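Local coordinates for protein cortical-lytic enzyme (Bacillus cereus, PDB 4S3J) that hydrolyses partially degraded cortex peptidoglycan during spore germination, acting as an N-acetylglucosaminidase that probably recognises muramic acid delta-lactam, at residues 212-217 against 246-251; 135-140 against 168-173; 329-334 against 377-382; 352-357 against 373-378. All blocks are in the same frame, centred on the assembly; numbering follows the deposited sequence.

Overall arrangement
All four contacts lie in the glycosyl hydrolase family 18 domain; contacts 1 and 2 join parallel strands of its TIM barrel. Their centres are about 8 Å apart, because strand 168-177 of contact 2 pairs with strand 214-218 of contact 1. His216 N and Leu171 O probably hydrogen-bond there at 2.8 Å. The side chain of Glu220, the probable proton donor, is about 4 Å from that of Thr250 and about 6 Å from that of Phe139. Contacts 3 and 4 share Gly377 and Val378, and His380 NE2 probably hydrogen-bonds Asp374 OD2 at 2.8 Å. They lie away from Glu220. The centres of contacts 1 and 3 are about 39 Å apart, on opposite sides of the chain's centre.

Contact 1 (212-217 against 246-251); sequences MRDIHF and TLSTTL
Ser248 OG is gripped by two side chains of the neighbouring strand. It donates to Asp214 OD2 at 2.6 Å, on the syn lone pair, and accepts from His216 ND1 at 2.7 Å. Its place between the backbone N and the carbonyl carbon (chi1 60°) sets it between the two. The other carboxylate oxygen, Asp214 OD1, takes the Thr246 OG1 hydroxyl on its anti lone pair at 2.7 Å, so the carboxylate is held at both ends. The His216 imidazole is fixed at two edge positions: Ser248 OG lies near its plane at ND1, and Thr250 OG1 and His216 NE2 share a hydrogen bond of 2.7 Å. Thr249 CA covers one ring face. These strands, 214-218 and 246-251, are parallel neighbours in the TIM barrel and belong to a beta-alpha-beta unit with helix 227-240. Five backbone hydrogen bonds join them, among them the nearly straight one from Ile215 N to Thr246 O (170°). The side chains of Ile215, Phe217, Leu247 and Thr249 take the other face. There Leu247 CD1 meets the edge of the Phe217 ring, 3.6 Å from CE2. Phe233 of the helix packs edge-to-face with this ring, while Met170 of strand 168-177 touches Asp214 and His216.

Contact 2 (135-140 against 168-173); sequences YLAYFS and IPMLVI
Met170 SD lies 3.6 Å from Tyr135 CB and close to Ala137 CB. It is 4.9 Å from the centroid of the Tyr135 ring, an oblique Met-aromatic contact. The bend at chi3 (59°) brings Met170 CE to the Ala137 methyl as well. Tyr135 and Ile168 run side by side, and ring atom CD1 of Tyr135 rests 3.5 Å from Ile168 CB. Farther along, Val172 CG2 meets Ala137 CB at 3.7 Å, and Val172 CG1 reaches Phe139 CD2 and Ser140 CB, on either side of a cis peptide. The backbone sets these positions. Leu136 N donates to Ile168 O, and Met170 N to Leu136 O at 2.8 Å, with the latter donor in the carbonyl plane. Around Tyr138 and Leu171 the parallel strands part, and two waters bridge them. One joins Leu136 O, Tyr138 N and Met170 O; the other joins Tyr138 O, Met170 O and Val172 N. These are adjacent strands of the TIM barrel, flanked by strands 104-111 and 214-218. Phe139 meets Trp408 edge-to-face and touches Asp218. The side-chain contact is therefore apolar, while water bonds Tyr138 N, Tyr138 O, Met170 O and Val172 N where direct strand pairing gives out.

Contact 3 (329-334 against 377-382); sequences WKLPFK and GVQHEV
Segments 329-334 and 377-382 run antiparallel for a short distance. Trp329 and Glu381 form a hydrogen-bonded pair: Trp329 N donates to Glu381 O at 2.9 Å, and Glu381 N returns a bond to Trp329 O. Leu331 N donates to Gln379 O at 2.9 Å, from above the carbonyl plane. Past it, a water bridges Leu331 O and Gln379 N. A cis peptide before Pro332 follows at once. Lys330 and His380 form the non-hydrogen-bonded pair between. Their side chains lie side by side, and Lys330 CG sits over one face of the imidazole, 3.9 Å from its centroid, in a CH-pi contact. Here strand 318-330, which pairs with other strands of the TIM barrel, is met by strand 379-383, whose other neighbour is strand 367-373. His380 is fixed at both nitrogens, by Asp328 at ND1 and Asp374 at NE2, and Tyr372 stacks on its ring. Two carboxylates this close would probably favour a protonated imidazole. Leu331 CD1 lies against the Gln379 amide, 3.6 Å from CD, and near Glu381 OE1. Asn371 ND2 binds both Gln379 OE1 and Glu381 OE1, while Trp383 NE1 holds Glu381 OE2. Trp329 turns its ring edge to Glu381 O, 3.4 Å from CE3.

Contact 4 (352-357 against 373-378); sequences ARKYNV and FDENGV
Helix 345-354 ends in a Schellman motif with Asn356 at C-prime, and its end faces a type I turn from Asp374 to Gly377. Tyr355 carries most of the contact. Its CG is anti to the carbonyl carbon (chi1 -66°), and the ring reaches over to the turn. Tyr355 OH donates to Glu375 OE1 at 2.8 Å, from above the carboxylate plane. The ring and carboxylate planes stand 83° apart. A bend at chi2 (92°) in Glu375 brings the carboxylate back to the hydroxyl. Lys354 is extended, with CG over the centre of one Tyr355 ring face. Its NZ makes a weak hydrogen bond to Tyr355 OH and a long salt bridge of 3.6 Å to Glu375 OE2. Nearer the backbone, Tyr355 CD1 lies 3.4 Å from Phe373 O. A water bridges Tyr355 O and Phe373 N. The turn is braced from within: Asp374 OD1 accepts from Asn376 N, an Asx turn, and from Val378 N at 2.9 Å, its other oxygen being held by His380. This surface contact sets the helix end against the hairpin of strands 367-373 and 379-383, where Tyr372 stacks on Tyr355 and Val357 touches Phe370 and Tyr372.

Contact 1 (212-217 against 246-251)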
# COMPACT_ATOMS: atom_id res chain seq x y z
N MET A 212 -4.42 1.56 21.84
CA MET A 212 -4.82 1.78 20.46
C MET A 212 -5.43 3.16 20.30
O MET A 212 -6.63 3.35 20.50
CB MET A 212 -5.78 0.68 20.01
CG MET A 212 -5.10 -0.65 19.77
SD MET A 212 -6.33 -1.98 19.75
CE MET A 212 -5.32 -3.37 19.26
N ARG A 213 -4.60 4.14 19.96
CA ARG A 213 -5.05 5.53 19.98
C ARG A 213 -5.80 5.97 18.72
O ARG A 213 -6.30 7.08 18.66
CB ARG A 213 -3.85 6.47 20.24
CG ARG A 213 -3.29 6.33 21.65
CD ARG A 213 -2.15 7.30 21.92
NE ARG A 213 -0.87 6.86 21.40
CZ ARG A 213 0.19 7.65 21.25
NH1 ARG A 213 0.12 8.93 21.56
NH2 ARG A 213 1.32 7.16 20.77
N ASP A 214 -5.88 5.11 17.71
CA ASP A 214 -6.78 5.36 16.58
C ASP A 214 -7.80 4.24 16.49
O ASP A 214 -7.44 3.06 16.48
CB ASP A 214 -6.02 5.44 15.25
CG ASP A 214 -6.95 5.69 14.06
OD1 ASP A 214 -7.41 6.84 13.88
OD2 ASP A 214 -7.23 4.75 13.29
N ILE A 215 -9.08 4.62 16.44
CA ILE A 215 -10.18 3.70 16.27
C ILE A 215 -10.61 3.71 14.82
O ILE A 215 -10.96 4.76 14.27
CB ILE A 215 -11.39 4.07 17.17
CG1 ILE A 215 -11.06 3.91 18.66
CG2 ILE A 215 -12.56 3.12 16.92
CD1 ILE A 215 -10.08 4.83 19.23
N HIS A 216 -10.53 2.54 14.19
CA HIS A 216 -10.75 2.42 12.76
C HIS A 216 -11.92 1.51 12.41
O HIS A 216 -11.88 0.32 12.71
CB HIS A 216 -9.51 1.87 12.06
CG HIS A 216 -9.63 1.83 10.58
ND1 HIS A 216 -9.25 2.87 9.78
CD2 HIS A 216 -10.15 0.89 9.74
CE1 HIS A 216 -9.50 2.58 8.51
NE2 HIS A 216 -10.05 1.38 8.47
N PHE A 217 -12.94 2.05 11.74
CA PHE A 217 -14.06 1.25 11.28
C PHE A 217 -13.93 0.85 9.83
O PHE A 217 -13.78 1.70 8.91
CB PHE A 217 -15.37 2.01 11.50
CG PHE A 217 -15.67 2.24 12.93
CD1 PHE A 217 -16.21 1.23 13.71
CD2 PHE A 217 -15.42 3.47 13.52
CE1 PHE A 217 -16.47 1.42 15.03
CE2 PHE A 217 -15.70 3.68 14.86
CZ PHE A 217 -16.23 2.65 15.61
N THR A 246 -7.85 9.32 17.96
CA THR A 246 -8.36 9.71 16.65
C THR A 246 -9.31 8.65 16.09
O THR A 246 -9.35 7.51 16.57
CB THR A 246 -7.23 9.92 15.64
OG1 THR A 246 -6.43 8.73 15.56
CG2 THR A 246 -6.38 11.09 16.06
N LEU A 247 -10.03 9.03 15.05
CA LEU A 247 -11.02 8.18 14.40
C LEU A 247 -10.73 8.06 12.90
O LEU A 247 -10.43 9.06 12.25
CB LEU A 247 -12.41 8.76 14.62
CG LEU A 247 -13.60 8.17 13.88
CD1 LEU A 247 -13.82 6.70 14.32
CD2 LEU A 247 -14.88 9.01 14.14
N SER A 248 -10.81 6.85 12.36
CA SER A 248 -10.62 6.65 10.94
C SER A 248 -11.58 5.62 10.39
O SER A 248 -12.19 4.86 11.15
CB SER A 248 -9.17 6.25 10.64
OG SER A 248 -8.82 5.04 11.29
N THR A 249 -11.74 5.62 9.07
CA THR A 249 -12.62 4.68 8.37
C THR A 249 -12.03 4.19 7.06
O THR A 249 -11.18 4.86 6.44
CB THR A 249 -13.96 5.31 8.04
OG1 THR A 249 -13.73 6.49 7.26
CG2 THR A 249 -14.77 5.64 9.31
N THR A 250 -12.53 3.03 6.62
CA THR A 250 -12.27 2.50 5.29
C THR A 250 -13.35 2.94 4.31
O THR A 250 -14.54 2.87 4.60
CB THR A 250 -12.21 0.95 5.32
OG1 THR A 250 -11.06 0.53 6.07
CG2 THR A 250 -12.13 0.37 3.90
N LEU A 251 -12.92 3.39 3.14
CA LEU A 251 -13.82 3.77 2.05
C LEU A 251 -13.54 2.96 0.79
O LEU A 251 -12.39 2.79 0.37
CB LEU A 251 -13.67 5.27 1.73
CG LEU A 251 -14.15 6.29 2.75
CD1 LEU A 251 -13.73 7.70 2.28
CD2 LEU A 251 -15.65 6.20 2.98

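Contact 2 (135-140 against 168-173)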
# COMPACT_ATOMS: atom_id res chain seq x y z
N TYR A 135 1.26 3.83 11.71
CA TYR A 135 0.20 3.01 12.28
C TYR A 135 0.35 1.54 11.88
O TYR A 135 0.73 1.26 10.76
CB TYR A 135 -1.17 3.49 11.79
CG TYR A 135 -1.55 4.90 12.15
CD1 TYR A 135 -2.15 5.16 13.36
CD2 TYR A 135 -1.32 5.95 11.28
CE1 TYR A 135 -2.51 6.43 13.70
CE2 TYR A 135 -1.68 7.24 11.61
CZ TYR A 135 -2.28 7.46 12.82
OH TYR A 135 -2.66 8.74 13.20
N LEU A 136 0.02 0.64 12.81
CA LEU A 136 -0.08 -0.80 12.57
C LEU A 136 -1.52 -1.23 12.79
O LEU A 136 -2.09 -0.97 13.86
CB LEU A 136 0.86 -1.58 13.48
CG LEU A 136 0.81 -3.10 13.37
CD1 LEU A 136 1.25 -3.59 11.96
CD2 LEU A 136 1.67 -3.74 14.44
N ALA A 137 -2.10 -1.87 11.79
CA ALA A 137 -3.52 -2.23 11.80
C ALA A 137 -3.75 -3.73 11.84
O ALA A 137 -3.69 -4.40 10.80
CB ALA A 137 -4.23 -1.66 10.58
N TYR A 138 -4.04 -4.25 13.03
CA TYR A 138 -4.30 -5.67 13.19
C TYR A 138 -5.75 -5.99 12.84
O TYR A 138 -6.69 -5.60 13.53
CB TYR A 138 -3.92 -6.11 14.61
CG TYR A 138 -3.98 -7.61 14.87
CD1 TYR A 138 -4.10 -8.52 13.84
CD2 TYR A 138 -3.94 -8.11 16.16
CE1 TYR A 138 -4.16 -9.88 14.08
CE2 TYR A 138 -3.98 -9.46 16.41
CZ TYR A 138 -4.11 -10.34 15.38
OH TYR A 138 -4.17 -11.70 15.63
N PHE A 139 -5.91 -6.69 11.72
CA PHE A 139 -7.21 -6.99 11.15
C PHE A 139 -7.70 -8.34 11.66
O PHE A 139 -7.07 -9.35 11.33
CB PHE A 139 -7.10 -7.02 9.61
CG PHE A 139 -8.43 -7.03 8.90
CD1 PHE A 139 -9.13 -8.20 8.74
CD2 PHE A 139 -8.94 -5.87 8.34
CE1 PHE A 139 -10.35 -8.21 8.06
CE2 PHE A 139 -10.14 -5.88 7.67
CZ PHE A 139 -10.84 -7.05 7.53
N SER A 140 -8.79 -8.43 12.44
CA SER A 140 -9.61 -7.32 12.96
C SER A 140 -10.34 -7.77 14.24
O SER A 140 -10.34 -8.94 14.58
CB SER A 140 -10.66 -6.87 11.94
OG SER A 140 -11.70 -7.83 11.84
N ILE A 168 1.60 3.69 16.28
CA ILE A 168 0.27 3.66 16.89
C ILE A 168 -0.46 2.41 16.45
O ILE A 168 -0.73 2.27 15.27
CB ILE A 168 -0.62 4.86 16.47
CG1 ILE A 168 0.07 6.20 16.73
CG2 ILE A 168 -2.02 4.74 17.11
CD1 ILE A 168 0.33 6.49 18.13
N PRO A 169 -0.82 1.50 17.39
CA PRO A 169 -1.67 0.40 16.92
C PRO A 169 -3.11 0.86 16.74
O PRO A 169 -3.63 1.57 17.59
CB PRO A 169 -1.53 -0.65 18.02
CG PRO A 169 -1.23 0.13 19.25
CD PRO A 169 -0.45 1.35 18.81
N MET A 170 -3.73 0.53 15.61
CA MET A 170 -5.15 0.85 15.36
C MET A 170 -6.05 -0.23 15.92
O MET A 170 -5.71 -1.43 15.91
CB MET A 170 -5.39 1.02 13.86
CG MET A 170 -4.72 2.24 13.25
SD MET A 170 -4.44 2.15 11.45
CE MET A 170 -6.09 1.92 10.83
N LEU A 171 -7.19 0.20 16.46
CA LEU A 171 -8.26 -0.72 16.83
C LEU A 171 -9.14 -0.87 15.60
O LEU A 171 -9.98 -0.01 15.30
CB LEU A 171 -9.05 -0.17 18.02
CG LEU A 171 -10.32 -0.93 18.42
CD1 LEU A 171 -10.09 -2.42 18.54
CD2 LEU A 171 -10.88 -0.41 19.73
N VAL A 172 -8.92 -1.96 14.85
CA VAL A 172 -9.63 -2.18 13.62
C VAL A 172 -10.90 -2.98 13.88
O VAL A 172 -10.84 -4.12 14.29
CB VAL A 172 -8.77 -2.94 12.58
CG1 VAL A 172 -9.53 -3.15 11.30
CG2 VAL A 172 -7.45 -2.20 12.31
N ILE A 173 -12.05 -2.36 13.62
CA ILE A 173 -13.34 -2.97 13.89
C ILE A 173 -14.10 -3.22 12.59
O ILE A 173 -14.32 -2.30 11.80
CB ILE A 173 -14.18 -2.07 14.82
CG1 ILE A 173 -13.46 -1.88 16.15
CG2 ILE A 173 -15.55 -2.68 15.10
CD1 ILE A 173 -13.88 -0.65 16.90
O HOH W 1 -3.44 -2.85 15.46
O HOH W 2 -6.99 -3.98 15.77

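Contact 3 (329-334 against 377-382)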
# COMPACT_ATOMS: atom_id res chain seq x y z
N TRP A 329 -2.51 -15.58 -12.73
CA TRP A 329 -3.71 -16.13 -13.37
C TRP A 329 -3.36 -17.22 -14.37
O TRP A 329 -2.47 -17.04 -15.18
CB TRP A 329 -4.46 -15.04 -14.13
CG TRP A 329 -5.17 -13.98 -13.35
CD1 TRP A 329 -6.48 -14.00 -12.97
CD2 TRP A 329 -4.66 -12.69 -12.94
NE1 TRP A 329 -6.81 -12.84 -12.32
CE2 TRP A 329 -5.71 -12.01 -12.30
CE3 TRP A 329 -3.41 -12.06 -13.06
CZ2 TRP A 329 -5.57 -10.73 -11.76
CZ3 TRP A 329 -3.27 -10.77 -12.52
CH2 TRP A 329 -4.35 -10.13 -11.89
N LYS A 330 -4.10 -18.32 -14.37
CA LYS A 330 -4.03 -19.30 -15.45
C LYS A 330 -4.95 -18.87 -16.58
O LYS A 330 -6.04 -18.35 -16.34
CB LYS A 330 -4.40 -20.70 -14.95
CG LYS A 330 -3.37 -21.29 -14.02
CD LYS A 330 -3.84 -22.63 -13.51
CE LYS A 330 -2.89 -23.21 -12.51
NZ LYS A 330 -3.44 -24.49 -11.98
N LEU A 331 -4.50 -19.09 -17.82
CA LEU A 331 -5.22 -18.68 -19.03
C LEU A 331 -5.73 -19.92 -19.76
O LEU A 331 -5.13 -20.98 -19.66
CB LEU A 331 -4.32 -17.84 -19.95
CG LEU A 331 -3.79 -16.52 -19.39
CD1 LEU A 331 -2.84 -15.83 -20.38
CD2 LEU A 331 -4.92 -15.59 -19.05
N PRO A 332 -6.83 -19.78 -20.51
CA PRO A 332 -7.62 -18.55 -20.69
C PRO A 332 -8.51 -18.27 -19.48
O PRO A 332 -8.91 -19.22 -18.79
CB PRO A 332 -8.45 -18.85 -21.93
CG PRO A 332 -8.68 -20.34 -21.87
CD PRO A 332 -7.38 -20.90 -21.31
N PHE A 333 -8.83 -17.00 -19.25
CA PHE A 333 -9.76 -16.67 -18.19
C PHE A 333 -11.15 -17.11 -18.59
O PHE A 333 -11.61 -16.84 -19.70
CB PHE A 333 -9.76 -15.18 -17.88
CG PHE A 333 -10.83 -14.80 -16.91
CD1 PHE A 333 -10.69 -15.10 -15.56
CD2 PHE A 333 -11.99 -14.17 -17.33
CE1 PHE A 333 -11.68 -14.77 -14.66
CE2 PHE A 333 -12.98 -13.84 -16.42
CZ PHE A 333 -12.82 -14.14 -15.09
N LYS A 334 -11.82 -17.77 -17.65
CA LYS A 334 -13.18 -18.27 -17.84
C LYS A 334 -13.91 -18.27 -16.51
O LYS A 334 -13.29 -18.48 -15.47
CB LYS A 334 -13.15 -19.68 -18.43
CG LYS A 334 -13.56 -19.74 -19.87
CD LYS A 334 -15.07 -19.90 -19.99
CE LYS A 334 -15.60 -19.28 -21.27
NZ LYS A 334 -15.79 -17.80 -21.14
N GLY A 377 2.27 -27.19 -19.52
CA GLY A 377 1.91 -26.48 -20.73
C GLY A 377 0.78 -25.50 -20.59
O GLY A 377 0.18 -25.12 -21.58
N VAL A 378 0.44 -25.15 -19.36
CA VAL A 378 -0.63 -24.19 -19.13
C VAL A 378 -0.02 -22.79 -19.11
O VAL A 378 1.02 -22.58 -18.47
CB VAL A 378 -1.38 -24.49 -17.80
CG1 VAL A 378 -2.42 -23.43 -17.51
CG2 VAL A 378 -2.03 -25.88 -17.87
N GLN A 379 -0.63 -21.84 -19.83
CA GLN A 379 -0.14 -20.45 -19.81
C GLN A 379 -0.61 -19.71 -18.56
O GLN A 379 -1.76 -19.88 -18.13
CB GLN A 379 -0.62 -19.70 -21.05
CG GLN A 379 0.05 -18.33 -21.14
CD GLN A 379 -0.33 -17.46 -22.33
OE1 GLN A 379 0.08 -16.30 -22.39
NE2 GLN A 379 -1.09 -18.01 -23.28
N HIS A 380 0.29 -18.92 -17.98
CA HIS A 380 -0.01 -18.03 -16.85
C HIS A 380 0.28 -16.58 -17.23
O HIS A 380 1.18 -16.31 -18.05
CB HIS A 380 0.84 -18.38 -15.63
CG HIS A 380 0.60 -19.73 -15.04
ND1 HIS A 380 0.18 -19.91 -13.74
CD2 HIS A 380 0.80 -20.98 -15.55
CE1 HIS A 380 0.10 -21.20 -13.47
NE2 HIS A 380 0.47 -21.88 -14.56
N GLU A 381 -0.44 -15.66 -16.61
CA GLU A 381 -0.15 -14.22 -16.71
C GLU A 381 -0.06 -13.66 -15.30
O GLU A 381 -0.94 -13.91 -14.48
CB GLU A 381 -1.23 -13.49 -17.51
CG GLU A 381 -0.93 -12.04 -17.77
CD GLU A 381 -1.77 -11.46 -18.86
OE1 GLU A 381 -1.94 -12.11 -19.91
OE2 GLU A 381 -2.27 -10.34 -18.67
N VAL A 382 1.00 -12.90 -15.05
CA VAL A 382 1.26 -12.33 -13.75
C VAL A 382 1.33 -10.81 -13.82
O VAL A 382 2.04 -10.28 -14.66
CB VAL A 382 2.58 -12.86 -13.17
CG1 VAL A 382 2.84 -12.26 -11.81
CG2 VAL A 382 2.59 -14.38 -13.11
O HOH W 3 -3.22 -22.11 -21.21

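Contact 4 (352-357 against 373-378)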
# COMPACT_ATOMS: atom_id res chain seq x y z
N ALA A 352 9.21 -15.67 -12.77
CA ALA A 352 9.84 -15.30 -14.05
C ALA A 352 11.20 -15.97 -14.16
O ALA A 352 11.59 -16.44 -15.23
CB ALA A 352 9.95 -13.78 -14.18
N ARG A 353 11.94 -16.04 -13.05
CA ARG A 353 13.23 -16.74 -13.05
C ARG A 353 13.06 -18.24 -13.37
O ARG A 353 13.76 -18.82 -14.22
CB ARG A 353 13.90 -16.56 -11.69
CG ARG A 353 15.26 -17.24 -11.55
CD ARG A 353 15.86 -16.99 -10.16
NE ARG A 353 16.14 -15.57 -9.94
CZ ARG A 353 15.50 -14.73 -9.15
NH1 ARG A 353 15.88 -13.46 -9.13
NH2 ARG A 353 14.51 -15.14 -8.37
N LYS A 354 12.13 -18.87 -12.68
CA LYS A 354 11.94 -20.32 -12.82
C LYS A 354 11.56 -20.71 -14.24
O LYS A 354 12.03 -21.72 -14.77
CB LYS A 354 10.87 -20.81 -11.85
CG LYS A 354 10.53 -22.28 -11.95
CD LYS A 354 9.60 -22.66 -10.84
CE LYS A 354 9.15 -24.11 -10.99
NZ LYS A 354 8.09 -24.46 -10.01
N TYR A 355 10.66 -19.92 -14.83
CA TYR A 355 10.10 -20.25 -16.14
C TYR A 355 10.78 -19.49 -17.30
O TYR A 355 10.29 -19.49 -18.45
CB TYR A 355 8.59 -20.04 -16.10
CG TYR A 355 7.94 -21.04 -15.16
CD1 TYR A 355 7.84 -22.38 -15.52
CD2 TYR A 355 7.43 -20.66 -13.92
CE1 TYR A 355 7.27 -23.31 -14.67
CE2 TYR A 355 6.85 -21.58 -13.08
CZ TYR A 355 6.77 -22.91 -13.45
OH TYR A 355 6.19 -23.81 -12.60
N ASN A 356 11.91 -18.86 -16.99
CA ASN A 356 12.79 -18.23 -17.96
C ASN A 356 12.15 -17.22 -18.90
O ASN A 356 12.38 -17.25 -20.12
CB ASN A 356 13.45 -19.32 -18.83
CG ASN A 356 14.20 -20.36 -18.01
OD1 ASN A 356 15.23 -20.07 -17.42
ND2 ASN A 356 13.67 -21.57 -17.98
N VAL A 357 11.43 -16.26 -18.33
CA VAL A 357 10.87 -15.17 -19.09
C VAL A 357 11.26 -13.84 -18.44
O VAL A 357 11.52 -13.78 -17.23
CB VAL A 357 9.33 -15.31 -19.19
CG1 VAL A 357 8.97 -16.58 -19.97
CG2 VAL A 357 8.71 -15.32 -17.81
N PHE A 373 4.76 -20.38 -19.54
CA PHE A 373 4.13 -21.71 -19.55
C PHE A 373 4.69 -22.57 -18.44
O PHE A 373 5.91 -22.62 -18.25
CB PHE A 373 4.35 -22.43 -20.89
CG PHE A 373 3.55 -21.89 -22.01
CD1 PHE A 373 2.23 -22.22 -22.14
CD2 PHE A 373 4.13 -21.05 -22.95
CE1 PHE A 373 1.46 -21.70 -23.17
CE2 PHE A 373 3.37 -20.53 -23.98
CZ PHE A 373 2.05 -20.86 -24.10
N ASP A 374 3.82 -23.25 -17.69
CA ASP A 374 4.31 -24.15 -16.66
C ASP A 374 4.63 -25.53 -17.28
O ASP A 374 4.50 -25.73 -18.49
CB ASP A 374 3.31 -24.27 -15.48
CG ASP A 374 1.96 -24.88 -15.85
OD1 ASP A 374 1.86 -25.64 -16.83
OD2 ASP A 374 0.98 -24.58 -15.12
N GLU A 375 5.05 -26.45 -16.41
CA GLU A 375 5.51 -27.78 -16.81
C GLU A 375 4.40 -28.61 -17.46
O GLU A 375 4.66 -29.59 -18.16
CB GLU A 375 6.04 -28.52 -15.58
CG GLU A 375 7.20 -27.84 -14.85
CD GLU A 375 6.76 -26.92 -13.70
OE1 GLU A 375 5.68 -26.28 -13.77
OE2 GLU A 375 7.50 -26.85 -12.70
N ASN A 376 3.14 -28.24 -17.20
CA ASN A 376 2.01 -28.93 -17.82
C ASN A 376 1.56 -28.24 -19.10
O ASN A 376 0.55 -28.64 -19.69
CB ASN A 376 0.82 -29.05 -16.87
CG ASN A 376 1.11 -29.93 -15.67
OD1 ASN A 376 2.00 -30.77 -15.70
ND2 ASN A 376 0.30 -29.79 -14.63
N GLY A 377 2.27 -27.19 -19.52
CA GLY A 377 1.91 -26.48 -20.73
C GLY A 377 0.78 -25.50 -20.59
O GLY A 377 0.18 -25.12 -21.58
N VAL A 378 0.44 -25.15 -19.36
CA VAL A 378 -0.63 -24.19 -19.13
C VAL A 378 -0.02 -22.79 -19.11
O VAL A 378 1.02 -22.58 -18.47
CB VAL A 378 -1.38 -24.49 -17.80
CG1 VAL A 378 -2.42 -23.43 -17.51
CG2 VAL A 378 -2.03 -25.88 -17.87
O HOH W 4 7.72 -20.33 -19.86